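Side-chain contacts in LysM domain protein (Mycobacterium smegmatis, PDB 4OIT), which binds mannose as a bacterial lectin of the beta-prism II fold and assembles as a domain-swapped dimer: residues B[46-49]-B[50-53]; B[95-99]-B[100-104]. All blocks are in the same frame, centred on the assembly; numbering follows the deposited sequence.

Interaction 1: residues B[46-49]-B[50-53]; sequences TGTN and GQDV
A type II beta turn from Thr48 to Gln51 reverses the chain in the loop between strands 41-45 and 53-58, and its ends meet through the Thr48 carbonyl and the amide and side chain of Gln51. The closing hydrogen bond runs from Gln51 N to Thr48 O over 3.1 Å. With 144° at the hydrogen it is somewhat bent, and the donor stands 40° out of the carbonyl plane instead of on a lone pair. Gly50 takes the third place of the turn with a positive phi, a conformation that suits glycine.

Gln51 then folds its side chain back over the start of the turn. Its CG is set beside its own backbone N (chi1 -54°), and an extended chain beyond carries the carboxamide across Thr48, the two side chains meeting at about a right angle. Gln51 CD packs 3.7 Å from Thr48 CA. Gln51 OE1 lies beside the methyl Thr48 CG2, also at 3.7 Å. A water accepts from Gln51 NE2 at 3.0 Å and donates to Asn49 O and Gly47 O, joining the carboxamide to the backbone on both sides of Thr48.

In this beta-prism II lectin the loop leads from one sheet of the prism into another, and buried Thr48 sits at the passage. Its hydroxyl is the polar side of the residue: Thr46 OG1 donates to Thr48 OG1 at 2.8 Å, and Thr48 OG1 also bonds to Gly32 O in a neighbouring loop. On the apolar side Thr48 CB meets Val53 CG2 at 4.0 Å, where strand 53-58 begins. Leu66 of strand 64-68 touches both side chains, while Trp74 of the second subunit packs on Thr48 and Val73 of that subunit on Val53.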
loop_
_atom_site.group_PDB
_atom_site.type_symbol
_atom_site.label_atom_id
_atom_site.label_comp_id
_atom_site.label_asym_id
_atom_site.label_seq_id
_atom_site.Cartn_x
_atom_site.Cartn_y
_atom_site.Cartn_z
ATOM N N THR B 46 0.374 19.587 2.921
ATOM C CA THR B 46 -0.174 18.960 1.713
ATOM C C THR B 46 -1.680 18.705 1.812
ATOM O O THR B 46 -2.317 18.341 0.819
ATOM C CB THR B 46 0.511 17.609 1.432
ATOM O OG1 THR B 46 0.462 16.796 2.611
ATOM C CG2 THR B 46 1.956 17.818 1.010
ATOM N N GLY B 47 -2.238 18.870 3.009
ATOM C CA GLY B 47 -3.668 18.680 3.236
ATOM C C GLY B 47 -4.109 17.244 3.032
ATOM O O GLY B 47 -5.248 16.990 2.651
ATOM N N THR B 48 -3.204 16.306 3.299
ATOM C CA THR B 48 -3.462 14.881 3.079
ATOM C C THR B 48 -3.862 14.159 4.369
ATOM O O THR B 48 -3.798 12.931 4.445
ATOM C CB THR B 48 -2.236 14.189 2.447
ATOM O OG1 THR B 48 -1.056 14.521 3.192
ATOM C CG2 THR B 48 -2.064 14.635 1.006
ATOM N N ASN B 49 -4.273 14.928 5.377
ATOM C CA ASN B 49 -4.802 14.369 6.626
ATOM C C ASN B 49 -6.018 13.474 6.398
ATOM O O ASN B 49 -7.018 13.910 5.832
ATOM C CB ASN B 49 -5.157 15.478 7.628
ATOM C CG ASN B 49 -5.950 16.611 7.001
ATOM O OD1 ASN B 49 -5.549 17.166 5.975
ATOM N ND2 ASN B 49 -7.066 16.975 7.623
ATOM N N GLY B 50 -5.922 12.226 6.850
ATOM C CA GLY B 50 -6.987 11.232 6.667
ATOM C C GLY B 50 -6.878 10.408 5.391
ATOM O O GLY B 50 -7.763 9.606 5.095
ATOM N N GLN B 51 -5.785 10.583 4.647
ATOM C CA GLN B 51 -5.609 9.904 3.355
ATOM C C GLN B 51 -4.594 8.752 3.405
ATOM O O GLN B 51 -4.100 8.312 2.367
ATOM C CB GLN B 51 -5.210 10.916 2.277
ATOM C CG GLN B 51 -6.156 12.101 2.169
ATOM C CD GLN B 51 -5.837 13.017 1.001
ATOM O OE1 GLN B 51 -5.044 12.679 0.123
ATOM N NE2 GLN B 51 -6.460 14.189 0.986
ATOM N N ASP B 52 -4.286 8.278 4.611
ATOM C CA ASP B 52 -3.469 7.069 4.821
ATOM C C ASP B 52 -2.050 7.130 4.238
ATOM O O ASP B 52 -1.471 6.092 3.904
ATOM C CB ASP B 52 -4.192 5.838 4.259
ATOM C CG ASP B 52 -5.587 5.677 4.816
ATOM O OD1 ASP B 52 -5.739 5.710 6.056
ATOM O OD2 ASP B 52 -6.529 5.509 4.013
ATOM N N VAL B 53 -1.491 8.331 4.128
ATOM C CA VAL B 53 -0.131 8.493 3.619
ATOM C C VAL B 53 0.839 7.932 4.655
ATOM O O VAL B 53 0.791 8.320 5.820
ATOM C CB VAL B 53 0.203 9.971 3.327
ATOM C CG1 VAL B 53 1.657 10.135 2.899
ATOM C CG2 VAL B 53 -0.722 10.522 2.251
HETATM O O HOH W 1 -7.885 15.186 3.427
#

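Interaction 2: residues B[95-99]-B[100-104]. With MAN (alpha-D-mannopyranose), chain H.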
loop_
_atom_site.group_PDB
_atom_site.type_symbol
_atom_site.label_atom_id
_atom_site.label_comp_id
_atom_site.label_asym_id
_atom_site.label_seq_id
_atom_site.Cartn_x
_atom_site.Cartn_y
_atom_site.Cartn_z
ATOM N N VAL B 95 -11.340 -23.342 1.921
ATOM C CA VAL B 95 -11.047 -23.529 3.341
ATOM C C VAL B 95 -9.661 -22.997 3.688
ATOM O O VAL B 95 -8.679 -23.325 3.019
ATOM C CB VAL B 95 -11.090 -25.027 3.724
ATOM C CG1 VAL B 95 -10.981 -25.207 5.233
ATOM C CG2 VAL B 95 -12.361 -25.684 3.205
ATOM N N LEU B 96 -9.589 -22.182 4.736
ATOM C CA LEU B 96 -8.310 -21.800 5.325
ATOM C C LEU B 96 -8.003 -22.772 6.460
ATOM O O LEU B 96 -8.686 -22.777 7.491
ATOM C CB LEU B 96 -8.335 -20.364 5.848
ATOM C CG LEU B 96 -6.966 -19.794 6.243
ATOM C CD1 LEU B 96 -6.143 -19.417 5.020
ATOM C CD2 LEU B 96 -7.137 -18.584 7.142
ATOM N N TYR B 97 -6.982 -23.596 6.251
ATOM C CA TYR B 97 -6.577 -24.605 7.221
ATOM C C TYR B 97 -5.456 -24.073 8.094
ATOM O O TYR B 97 -4.482 -23.524 7.588
ATOM C CB TYR B 97 -6.104 -25.874 6.509
ATOM C CG TYR B 97 -7.226 -26.741 5.977
ATOM C CD1 TYR B 97 -8.052 -27.453 6.843
ATOM C CD2 TYR B 97 -7.452 -26.859 4.609
ATOM C CE1 TYR B 97 -9.076 -28.250 6.361
ATOM C CE2 TYR B 97 -8.472 -27.653 4.116
ATOM C CZ TYR B 97 -9.281 -28.348 4.996
ATOM O OH TYR B 97 -10.295 -29.136 4.513
ATOM N N ALA B 98 -5.604 -24.249 9.401
ATOM C CA ALA B 98 -4.574 -23.890 10.372
ATOM C C ALA B 98 -4.005 -25.151 11.016
ATOM O O ALA B 98 -4.456 -26.263 10.746
ATOM C CB ALA B 98 -5.150 -22.966 11.435
ATOM N N LYS B 99 -3.007 -24.955 11.867
ATOM C CA LYS B 99 -2.393 -26.028 12.648
ATOM C C LYS B 99 -3.426 -26.864 13.412
ATOM O O LYS B 99 -3.424 -28.093 13.331
ATOM C CB LYS B 99 -1.390 -25.414 13.627
ATOM C CG LYS B 99 -0.653 -26.404 14.511
ATOM C CD LYS B 99 0.313 -25.684 15.442
ATOM C CE LYS B 99 1.628 -25.361 14.762
ATOM N NZ LYS B 99 2.478 -26.576 14.608
ATOM N N ASP B 100 -4.307 -26.188 14.147
ATOM C CA ASP B 100 -5.320 -26.865 14.972
ATOM C C ASP B 100 -6.624 -27.196 14.232
ATOM O O ASP B 100 -7.578 -27.672 14.850
ATOM C CB ASP B 100 -5.632 -26.040 16.230
ATOM C CG ASP B 100 -6.307 -24.717 15.916
ATOM O OD1 ASP B 100 -5.810 -23.992 15.024
ATOM O OD2 ASP B 100 -7.330 -24.400 16.565
ATOM N N GLY B 101 -6.666 -26.939 12.926
ATOM C CA GLY B 101 -7.819 -27.294 12.098
ATOM C C GLY B 101 -8.292 -26.160 11.206
ATOM O O GLY B 101 -7.600 -25.153 11.061
ATOM N N PRO B 102 -9.476 -26.327 10.584
ATOM C CA PRO B 102 -10.102 -25.269 9.787
ATOM C C PRO B 102 -10.317 -23.978 10.583
ATOM O O PRO B 102 -11.042 -23.972 11.578
ATOM C CB PRO B 102 -11.447 -25.881 9.378
ATOM C CG PRO B 102 -11.237 -27.350 9.439
ATOM C CD PRO B 102 -10.235 -27.588 10.525
ATOM N N ALA B 103 -9.661 -22.906 10.150
ATOM C CA ALA B 103 -9.806 -21.588 10.772
ATOM C C ALA B 103 -10.908 -20.779 10.094
ATOM O O ALA B 103 -11.451 -19.845 10.677
ATOM C CB ALA B 103 -8.491 -20.834 10.711
ATOM N N TRP B 104 -11.227 -21.146 8.858
ATOM C CA TRP B 104 -12.253 -20.465 8.077
ATOM C C TRP B 104 -12.641 -21.343 6.898
ATOM O O TRP B 104 -11.808 -22.076 6.367
ATOM C CB TRP B 104 -11.732 -19.114 7.576
ATOM C CG TRP B 104 -12.724 -18.330 6.770
ATOM C CD1 TRP B 104 -13.696 -17.499 7.248
ATOM C CD2 TRP B 104 -12.832 -18.293 5.343
ATOM N NE1 TRP B 104 -14.407 -16.953 6.209
ATOM C CE2 TRP B 104 -13.898 -17.423 5.027
ATOM C CE3 TRP B 104 -12.135 -18.914 4.300
ATOM C CZ2 TRP B 104 -14.283 -17.157 3.712
ATOM C CZ3 TRP B 104 -12.519 -18.650 2.993
ATOM C CH2 TRP B 104 -13.584 -17.778 2.711
HETATM C C1 MAN H . -16.537 -29.559 4.925
HETATM C C2 MAN H . -15.492 -30.236 4.028
HETATM C C3 MAN H . -14.104 -30.284 4.653
HETATM C C4 MAN H . -13.728 -28.921 5.193
HETATM C C5 MAN H . -14.782 -28.445 6.174
HETATM C C6 MAN H . -14.447 -27.035 6.636
HETATM O O1 MAN H . -16.989 -30.456 5.924
HETATM O O2 MAN H . -15.425 -29.569 2.777
HETATM O O3 MAN H . -13.151 -30.703 3.697
HETATM O O4 MAN H . -12.495 -29.022 5.869
HETATM O O5 MAN H . -16.056 -28.382 5.556
HETATM O O6 MAN H . -15.502 -26.542 7.433
#
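Leu96 and Trp104 pair across the hairpin of strands 94-98 and 101-105, with their CB atoms 4.0 Å apart on one face of the sheet. Leu96 N donates to Trp104 O at 2.8 Å. In return Leu96 O receives two amides: Ala103 N at 2.8 Å, nearly along the C=O axis, and Trp104 N by a weak bond of 3.3 Å. Two residues facing one make this a classic beta bulge, located where the chain turns a corner at Ala103. The Trp104 indole extends with CG anti to its backbone N (chi1 -179°), which brings the edge of the ring, through CE3, near Leu96 N; Trp44 of the second subunit packs on this tryptophan.

At the hairpin tip Lys99 and Asp100 are the central residues of the type I turn from Ala98 to Gly101; Asp100 OD1 lies 3.8 Å from Ala98 CB. Mutual backbone bonds between Ala98 and Gly101 close the turn.

On the other face Val95 CG1 covers the centre of one face of the Tyr97 ring, 3.5 Å above its plane, and Pro102 CG touches the ring obliquely near CE1. Tyr97 OH accepts from mannose O4 at 2.6 Å and weakly from O3. Because Tyr97 OH also bonds Gln89 OE1, its one proton can go to the glutamine while its oxygen receives the sugar hydroxyls.

In the fold
Both contacts are local and centred on a beta turn, yet they lie on opposite sides of the chain's centre, with centres about 38 Å apart. Interaction 1 is partly buried and joins two different sheets through an irregular loop, so its grip combines one turn bond, a water and threonine hydroxyls. Interaction 2 is a surface contact within one hairpin of a single sheet, where backbone bonds dominate, with a classic bulge where the second strand turns a corner. Residues 95-104 supply part of a mannose pocket through a tyrosine, whereas Thr48 in 46-53 has its side chain about 11 Å from a bound mannose. Both touch the second subunit by packing, consistent with the domain-swapped dimer.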